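Local atomic coordinates of CEL44C (Paenibacillus polymyxa, PDB entry 2YIH), a protein that hydrolyses internal beta-1,4-glucosidic linkages in xyloglucan and cellulose-type glucans, the chain here being the glycoside hydrolase family 44 part of a longer modular enzyme. Residues Y286-G291 and S325-W330; R309-R314 and M452-D457; T357-G362 and D375-L380. The protein carries 8 engineered substitutions. All blocks are in the same frame, centred on the assembly; numbering follows the deposited sequence.

All three contacts are mostly buried. Contact 3 lies deepest, between the helix 367-382 and the seventh strand of the TIM barrel with the loop after it, and is held by apolar and CH-pi packing. Contacts 1 and 2 sit farther out, about 19 and 21 Å from centre of contact to centre of the chain. Contact 1 joins a barrel loop to helix 326-331 beside the glucan through a direct indole-carboxylate bond; contact 2 sets the end of helix 303-311 against the loop leaving strand 446-453 of the nine-stranded sheet, with a lysine against a methionine and a water bridge. P287 packs on Y361, A289 on A312 and P313 on V376, while R309 NE probably hydrogen-bonds to Y361 O.

Contact 1 of 3, residues Y286-G291 and S325-W330; sequences YPEAMG and SWIAQW. With BGC (beta-D-glucopyranose), chain B; BGC (beta-D-glucopyranose), chain C; BGC (beta-D-glucopyranose), chain D.
E288 and W326 meet through one polar bond, in which the indole N-H of W326 points at the acid: NE1 donates to E288 OE2 at 3.0 Å, nearly straight at 164°. The oxygen lies in the indole plane, yet the N-H arrives from above the carboxylate plane, the two planes being 71° apart. The same OE2 accepts from O2 of a glucose residue (chain D) at 2.7 Å, so a single carboxylate oxygen serves both protein and sugar. Glutamate suits this place because its length, bent at chi2 (-86°), carries the carboxylate to both donors while CG packs on I327; R295 adds a long, weak ion pair to OE1.

Apolar packing backs the acid. The CD1 methyl of I327 rests 3.7 Å from E288 CG, and S325 CB lies 3.6 Å from E288 CB. I327 also supports the indole, its CG1 sitting over the centre of one face, while C5 of another glucose (chain C) packs over the opposite face.

A side-chain cap starts the helix that carries the indole. S325 is the N-cap: its OG accepts from A328 N at 3.1 Å and is also hydrogen-bonded to E323. One turn on, W330 offers a face to a third glucose (chain B), whose C5 lies 3.4 Å from CE2. Flat indoles under pyranose rings, with an acid holding a hydroxyl, are characteristic of the sugar-binding cleft of a glycoside hydrolase.

Contact 2 of 3, residues R309-R314 and M452-D457; sequences RMQAPR and MNKSMD
Q311 and R314 bring two flat groups up to the tip of K454. The guanidinium of R314 meets Q311 OE1 at its edge, in plane: NH1 donates at 3.0 Å and 165°, tilted from the amide's own plane. The K454 chain crosses that amide obliquely, with NZ 3.6 Å from OE1, a contact rather than a bond. The site is an interface between domains, where the end of helix 303-311, from the connection between the sixth and seventh strands of the TIM barrel, faces the loop that follows strand 446-453 of the nine-stranded sheet.

K454 suits this buried place because its long aliphatic part packs against the helix while its ammonium finds oxygens. In the conformer described, CG lies 4.1 Å from M310 CB, and NZ bonds to I430 O and to a water that in turn donates to M310 O. M310, bent at its last torsion (chi3 -78°), brings CE to 3.3 Å from K454 O.

R314 NE is 5.4 Å from K454 NZ, and the D318 carboxylate, in a salt bridge with R314, probably offsets these like charges. An alanine in place of Q311 would probably leave R314 NH1 without this acceptor, V431 O without the amide N-H, and a gap beside K454 NZ. K454 itself sits in the middle of an Asx turn, in which N453 OD1 accepts from S455 N at 2.8 Å.

Contact 3 of 3, residues T357-G362 and D375-L380; sequences TSYSYG and DVLGIL. Engineered in segment 357-362: S358 (natural residue Glu).
V376 pushes its two methyls against two tyrosines, Y359 and Y361, and so joins strand 353-359 to helix 367-382 in one beta-alpha-beta unit of the TIM barrel. CG2 lies over one face of the Y361 ring, 3.8 Å from the centroid and 20° off the normal, a CH-pi contact; its nearest ring atom is CE1. The other methyl, CG1, approaches Y359 CE2 at 3.7 Å, tip to tip and oblique to the ring. A beta-branched valine suits the place because its fork serves both rings at once, with CG1 anti to the backbone N (chi1 168°) and CG2 beside it.

The tip of Y359 fits among leucine methyls of the helix. Its OH is 3.7 Å from L377 CD2, whose side chain runs across the tyrosine, and equally far from L380 CD1, which meets it tip to tip. Tyrosine suits the strand position because its long ring carries OH as far as these two methyls.

The next shell holds these groups in place. V376 and L380 share a helix face because they stand one turn apart, tied by the bond from L380 N to V376 O. Y359 CD2 sits at the edge of the Y361 ring, in its plane, so the two rings adjoin there, and P287 packs on Y361 as well. Beyond them Y405 of helix 399-409 touches both Y359 and L377, and A388 of the eighth strand touches Y359 and L380. Earlier on the strand, the engineered S358, a glutamate in the natural protein, hydrogen-bonds Y286 OH. Past the tyrosines the chain bends in an ST turn that ends at G362, whose positive phi favours glycine, and G362 N donates to S360 OG at 3.0 Å and 166°.

Contact 1 of 3, residues Y286-G291 and S325-W330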
# COMPACT_ATOMS: atom_id res chain seq x y z
N TYR A 286 -4.16 8.62 2.83
CA TYR A 286 -5.50 8.56 3.38
C TYR A 286 -6.24 9.76 2.84
O TYR A 286 -5.89 10.92 3.15
CB TYR A 286 -5.42 8.60 4.91
CG TYR A 286 -4.65 7.44 5.47
CD1 TYR A 286 -5.18 6.15 5.46
CD2 TYR A 286 -3.34 7.61 5.94
CE1 TYR A 286 -4.48 5.09 5.99
CE2 TYR A 286 -2.63 6.53 6.47
CZ TYR A 286 -3.23 5.28 6.47
OH TYR A 286 -2.57 4.21 7.00
N PRO A 287 -7.23 9.52 1.97
CA PRO A 287 -7.95 10.64 1.34
C PRO A 287 -8.42 11.67 2.36
O PRO A 287 -8.91 11.30 3.45
CB PRO A 287 -9.14 9.94 0.65
CG PRO A 287 -8.59 8.57 0.26
CD PRO A 287 -7.62 8.20 1.42
N GLU A 288 -8.20 12.95 2.05
CA GLU A 288 -8.79 14.05 2.80
C GLU A 288 -10.15 14.44 2.23
O GLU A 288 -10.80 15.35 2.76
CB GLU A 288 -7.86 15.27 2.80
CG GLU A 288 -6.55 15.03 3.56
CD GLU A 288 -6.65 15.29 5.06
OE1 GLU A 288 -7.77 15.41 5.59
OE2 GLU A 288 -5.59 15.39 5.72
N ALA A 289 -10.53 13.82 1.12
CA ALA A 289 -11.86 14.01 0.51
C ALA A 289 -13.00 14.01 1.51
O ALA A 289 -13.10 13.10 2.38
CB ALA A 289 -12.08 12.99 -0.60
N MET A 290 -13.84 15.03 1.39
CA MET A 290 -15.01 15.24 2.25
C MET A 290 -16.32 15.07 1.48
O MET A 290 -16.41 15.43 0.31
CB MET A 290 -14.98 16.66 2.82
CG MET A 290 -13.69 17.02 3.48
SD MET A 290 -13.64 16.46 5.18
CE MET A 290 -13.80 18.03 6.02
N GLY A 291 -17.35 14.62 2.18
CA GLY A 291 -18.71 14.68 1.66
C GLY A 291 -19.64 14.74 2.84
O GLY A 291 -19.41 14.08 3.85
N SER A 325 -11.29 18.98 -0.40
CA SER A 325 -10.29 18.79 0.66
C SER A 325 -9.33 19.98 0.65
O SER A 325 -9.22 20.70 -0.36
CB SER A 325 -9.47 17.51 0.41
OG SER A 325 -8.55 17.69 -0.66
N TRP A 326 -8.57 20.12 1.74
CA TRP A 326 -7.57 21.19 1.84
C TRP A 326 -6.46 20.99 0.82
O TRP A 326 -5.87 21.95 0.35
CB TRP A 326 -6.99 21.24 3.24
CG TRP A 326 -6.08 20.08 3.63
CD1 TRP A 326 -6.43 18.94 4.34
CD2 TRP A 326 -4.66 20.00 3.45
NE1 TRP A 326 -5.31 18.17 4.59
CE2 TRP A 326 -4.22 18.77 4.02
CE3 TRP A 326 -3.72 20.82 2.81
CZ2 TRP A 326 -2.88 18.39 4.03
CZ3 TRP A 326 -2.39 20.43 2.83
CH2 TRP A 326 -1.98 19.24 3.45
N ILE A 327 -6.21 19.74 0.41
CA ILE A 327 -5.22 19.49 -0.63
C ILE A 327 -5.66 20.02 -2.01
O ILE A 327 -4.88 20.69 -2.69
CB ILE A 327 -4.88 18.00 -0.75
CG1 ILE A 327 -4.29 17.48 0.57
CG2 ILE A 327 -3.80 17.75 -1.82
CD1 ILE A 327 -4.41 15.94 0.68
N ALA A 328 -6.90 19.71 -2.42
CA ALA A 328 -7.45 20.21 -3.68
C ALA A 328 -7.63 21.73 -3.56
O ALA A 328 -7.40 22.47 -4.50
CB ALA A 328 -8.77 19.53 -3.99
N GLN A 329 -7.95 22.21 -2.36
CA GLN A 329 -8.16 23.64 -2.19
C GLN A 329 -6.88 24.45 -2.42
O GLN A 329 -6.90 25.45 -3.14
CB GLN A 329 -8.77 23.93 -0.80
CG GLN A 329 -8.93 25.40 -0.52
CD GLN A 329 -9.83 26.08 -1.54
OE1 GLN A 329 -10.83 25.52 -1.98
NE2 GLN A 329 -9.50 27.33 -1.89
N TRP A 330 -5.77 24.02 -1.81
CA TRP A 330 -4.59 24.86 -1.77
C TRP A 330 -3.42 24.32 -2.57
O TRP A 330 -2.45 25.04 -2.77
CB TRP A 330 -4.16 25.11 -0.31
CG TRP A 330 -5.14 25.96 0.43
CD1 TRP A 330 -6.00 25.57 1.41
CD2 TRP A 330 -5.34 27.38 0.26
NE1 TRP A 330 -6.74 26.65 1.85
CE2 TRP A 330 -6.36 27.76 1.16
CE3 TRP A 330 -4.77 28.35 -0.57
CZ2 TRP A 330 -6.81 29.09 1.26
CZ3 TRP A 330 -5.22 29.67 -0.48
CH2 TRP A 330 -6.21 30.03 0.45
C2 BGC B . -1.65 28.58 2.62
C3 BGC B . -2.23 27.20 2.95
C4 BGC B . -3.23 27.26 4.10
C5 BGC B . -4.24 28.37 3.81
C6 BGC B . -5.30 28.52 4.90
C1 BGC B . -2.77 29.60 2.46
O1 BGC B . -2.25 30.92 2.24
O2 BGC B . -0.89 28.49 1.41
O3 BGC B . -1.19 26.27 3.27
O4 BGC B . -3.94 26.03 4.15
O5 BGC B . -3.53 29.59 3.67
O6 BGC B . -4.64 28.95 6.09
C2 BGC C . -1.62 19.87 8.46
C3 BGC C . -1.74 18.36 8.46
C4 BGC C . -3.21 17.96 8.63
C5 BGC C . -4.13 18.74 7.70
C6 BGC C . -5.59 18.48 8.04
C1 BGC C . -2.54 20.46 7.40
O2 BGC C . -0.27 20.22 8.24
O3 BGC C . -1.02 17.80 9.57
O4 BGC C . -3.33 16.60 8.29
O5 BGC C . -3.87 20.13 7.79
O6 BGC C . -5.78 18.80 9.42
C2 BGC D . -4.05 14.46 8.84
C3 BGC D . -4.13 13.35 9.89
C4 BGC D . -2.73 13.09 10.52
C5 BGC D . -2.23 14.45 11.01
C6 BGC D . -0.87 14.42 11.71
C1 BGC D . -3.42 15.71 9.39
O2 BGC D . -5.35 14.81 8.35
O3 BGC D . -4.55 12.17 9.22
O4 BGC D . -2.79 12.06 11.54
O5 BGC D . -2.13 15.39 9.93
O6 BGC D . -0.61 15.71 12.24

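Contact 2 of 3, residues R309-R314 and M452-D457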
# COMPACT_ATOMS: atom_id res chain seq x y z
N ARG A 309 -17.02 9.24 -1.28
CA ARG A 309 -16.09 8.10 -1.13
C ARG A 309 -15.92 7.42 -2.48
O ARG A 309 -14.80 7.08 -2.88
CB ARG A 309 -16.63 7.10 -0.09
CG ARG A 309 -15.79 5.81 0.07
CD ARG A 309 -16.24 4.99 1.31
NE ARG A 309 -16.12 5.77 2.55
CZ ARG A 309 -17.13 6.29 3.27
NH1 ARG A 309 -18.42 6.04 2.96
NH2 ARG A 309 -16.85 7.06 4.32
N MET A 310 -17.02 7.25 -3.23
CA MET A 310 -16.89 6.55 -4.52
C MET A 310 -16.25 7.37 -5.64
O MET A 310 -15.73 6.79 -6.60
CB MET A 310 -18.26 6.04 -4.98
CG MET A 310 -18.83 5.00 -3.99
SD MET A 310 -20.41 4.27 -4.52
CE MET A 310 -21.47 5.63 -4.07
N GLN A 311 -16.31 8.71 -5.54
CA GLN A 311 -15.66 9.60 -6.50
C GLN A 311 -14.20 9.83 -6.15
O GLN A 311 -13.39 10.05 -7.05
CB GLN A 311 -16.35 10.97 -6.55
CG GLN A 311 -17.81 10.91 -7.08
CD GLN A 311 -17.91 10.19 -8.45
OE1 GLN A 311 -17.06 10.37 -9.36
NE2 GLN A 311 -18.93 9.38 -8.59
N ALA A 312 -13.85 9.74 -4.87
CA ALA A 312 -12.48 10.04 -4.42
C ALA A 312 -11.33 9.33 -5.17
O ALA A 312 -10.23 9.91 -5.31
CB ALA A 312 -12.36 9.79 -2.89
N PRO A 313 -11.53 8.08 -5.63
CA PRO A 313 -10.45 7.48 -6.40
C PRO A 313 -10.03 8.31 -7.62
O PRO A 313 -8.92 8.12 -8.09
CB PRO A 313 -11.05 6.13 -6.82
CG PRO A 313 -11.96 5.78 -5.63
CD PRO A 313 -12.62 7.10 -5.39
N ARG A 314 -10.90 9.17 -8.13
CA ARG A 314 -10.52 10.01 -9.28
C ARG A 314 -9.36 10.99 -8.96
O ARG A 314 -8.63 11.41 -9.86
CB ARG A 314 -11.73 10.76 -9.83
CG ARG A 314 -12.70 9.80 -10.53
CD ARG A 314 -14.05 10.44 -10.76
NE ARG A 314 -13.93 11.58 -11.67
CZ ARG A 314 -14.86 12.51 -11.88
NH1 ARG A 314 -16.02 12.50 -11.21
NH2 ARG A 314 -14.61 13.52 -12.73
N MET A 452 -18.45 -1.10 -12.58
CA MET A 452 -19.23 -0.73 -11.40
C MET A 452 -20.14 0.45 -11.65
O MET A 452 -19.81 1.34 -12.43
CB MET A 452 -18.31 -0.46 -10.20
CG MET A 452 -17.42 0.78 -10.36
SD MET A 452 -15.78 0.56 -9.62
CE MET A 452 -15.04 -0.53 -10.87
N ASN A 453 -21.29 0.45 -10.95
CA ASN A 453 -22.21 1.58 -10.94
C ASN A 453 -22.17 2.28 -9.58
O ASN A 453 -22.54 1.67 -8.55
CB ASN A 453 -23.63 1.05 -11.22
CG ASN A 453 -24.65 2.17 -11.41
OD1 ASN A 453 -24.40 3.32 -11.08
ND2 ASN A 453 -25.84 1.80 -11.87
N LYS A 454 -21.69 3.53 -9.59
CA LYS A 454 -21.53 4.35 -8.39
C LYS A 454 -22.80 5.14 -8.06
O LYS A 454 -22.89 5.80 -7.01
CB LYS A 454 -20.37 5.35 -8.59
CG LYS A 454 -18.99 4.68 -8.77
CD LYS A 454 -17.91 5.70 -9.09
CE LYS A 454 -17.84 5.99 -10.58
NZ LYS A 454 -16.88 7.08 -10.86
N SER A 455 -23.78 5.11 -8.96
CA SER A 455 -25.06 5.79 -8.67
C SER A 455 -25.75 5.15 -7.48
O SER A 455 -25.81 3.92 -7.37
CB SER A 455 -26.02 5.76 -9.85
OG SER A 455 -27.27 6.37 -9.46
N MET A 456 -26.30 5.99 -6.61
CA MET A 456 -27.03 5.46 -5.47
C MET A 456 -28.46 5.09 -5.85
O MET A 456 -29.11 4.33 -5.13
CB MET A 456 -27.04 6.45 -4.31
CG MET A 456 -25.68 6.67 -3.70
SD MET A 456 -25.82 7.47 -2.11
CE MET A 456 -26.42 6.09 -1.13
N ASP A 457 -28.94 5.59 -6.99
CA ASP A 457 -30.37 5.61 -7.35
C ASP A 457 -30.71 4.91 -8.68
O ASP A 457 -31.84 4.44 -8.88
CB ASP A 457 -30.85 7.06 -7.49
CG ASP A 457 -30.60 7.88 -6.25
OD1 ASP A 457 -30.98 7.42 -5.16
OD2 ASP A 457 -30.07 9.01 -6.38
O HOH W 1 -14.60 6.84 -8.90

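Contact 3 of 3, residues T357-G362 and D375-L380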
# COMPACT_ATOMS: atom_id res chain seq x y z
N THR A 357 1.96 2.24 0.38
CA THR A 357 2.07 1.12 1.35
C THR A 357 1.11 1.17 2.52
O THR A 357 1.11 0.27 3.36
CB THR A 357 3.50 1.02 1.94
OG1 THR A 357 3.85 2.27 2.55
CG2 THR A 357 4.50 0.71 0.79
N SER A 358 0.31 2.23 2.59
CA SER A 358 -0.76 2.27 3.59
C SER A 358 -1.81 3.25 3.08
O SER A 358 -1.50 4.44 2.80
CB SER A 358 -0.16 2.69 4.95
OG SER A 358 -0.99 2.30 6.06
N TYR A 359 -3.04 2.77 2.95
CA TYR A 359 -4.13 3.62 2.44
C TYR A 359 -5.47 2.99 2.78
O TYR A 359 -5.56 1.77 2.97
CB TYR A 359 -4.00 3.83 0.92
CG TYR A 359 -4.38 2.61 0.06
CD1 TYR A 359 -3.46 1.58 -0.18
CD2 TYR A 359 -5.65 2.52 -0.51
CE1 TYR A 359 -3.82 0.46 -0.95
CE2 TYR A 359 -6.00 1.44 -1.30
CZ TYR A 359 -5.10 0.43 -1.52
OH TYR A 359 -5.45 -0.62 -2.35
N SER A 360 -6.53 3.78 2.71
CA SER A 360 -7.89 3.27 2.89
C SER A 360 -8.83 4.37 2.44
O SER A 360 -8.54 5.55 2.65
CB SER A 360 -8.18 2.98 4.37
OG SER A 360 -9.58 2.73 4.54
N TYR A 361 -9.98 3.97 1.90
CA TYR A 361 -11.04 4.90 1.51
C TYR A 361 -12.21 4.86 2.50
O TYR A 361 -13.26 5.47 2.25
CB TYR A 361 -11.49 4.60 0.06
CG TYR A 361 -10.50 5.16 -0.93
CD1 TYR A 361 -9.21 4.60 -1.05
CD2 TYR A 361 -10.80 6.31 -1.65
CE1 TYR A 361 -8.23 5.19 -1.86
CE2 TYR A 361 -9.82 6.91 -2.50
CZ TYR A 361 -8.54 6.33 -2.58
OH TYR A 361 -7.58 6.90 -3.37
N GLY A 362 -12.02 4.17 3.62
CA GLY A 362 -13.08 4.10 4.64
C GLY A 362 -14.32 3.34 4.13
O GLY A 362 -14.27 2.63 3.12
N ASP A 375 -12.68 0.33 -7.67
CA ASP A 375 -12.17 1.29 -8.65
C ASP A 375 -10.63 1.47 -8.40
O ASP A 375 -9.83 1.41 -9.32
CB ASP A 375 -12.91 2.64 -8.55
CG ASP A 375 -12.73 3.51 -9.79
OD1 ASP A 375 -12.14 3.04 -10.77
OD2 ASP A 375 -13.14 4.70 -9.75
N VAL A 376 -10.26 1.65 -7.14
CA VAL A 376 -8.84 1.90 -6.78
C VAL A 376 -7.96 0.76 -7.24
O VAL A 376 -6.91 1.01 -7.82
CB VAL A 376 -8.69 2.14 -5.23
CG1 VAL A 376 -7.16 2.10 -4.80
CG2 VAL A 376 -9.36 3.50 -4.81
N LEU A 377 -8.36 -0.49 -7.06
CA LEU A 377 -7.46 -1.56 -7.50
C LEU A 377 -7.24 -1.52 -9.02
O LEU A 377 -6.13 -1.78 -9.49
CB LEU A 377 -7.95 -2.95 -7.07
CG LEU A 377 -8.04 -3.10 -5.53
CD1 LEU A 377 -8.73 -4.45 -5.15
CD2 LEU A 377 -6.59 -3.06 -4.95
N GLY A 378 -8.29 -1.22 -9.78
CA GLY A 378 -8.17 -1.06 -11.26
C GLY A 378 -7.21 0.08 -11.61
O GLY A 378 -6.34 -0.03 -12.50
N ILE A 379 -7.41 1.20 -10.93
CA ILE A 379 -6.63 2.39 -11.15
C ILE A 379 -5.15 2.14 -10.83
O ILE A 379 -4.27 2.49 -11.64
CB ILE A 379 -7.16 3.57 -10.31
CG1 ILE A 379 -8.57 3.99 -10.81
CG2 ILE A 379 -6.16 4.74 -10.29
CD1 ILE A 379 -9.32 4.86 -9.80
N LEU A 380 -4.85 1.58 -9.65
CA LEU A 380 -3.46 1.34 -9.31
C LEU A 380 -2.82 0.45 -10.32
O LEU A 380 -1.63 0.64 -10.68
CB LEU A 380 -3.34 0.70 -7.92
CG LEU A 380 -3.83 1.58 -6.79
CD1 LEU A 380 -3.94 0.70 -5.49
CD2 LEU A 380 -2.93 2.80 -6.55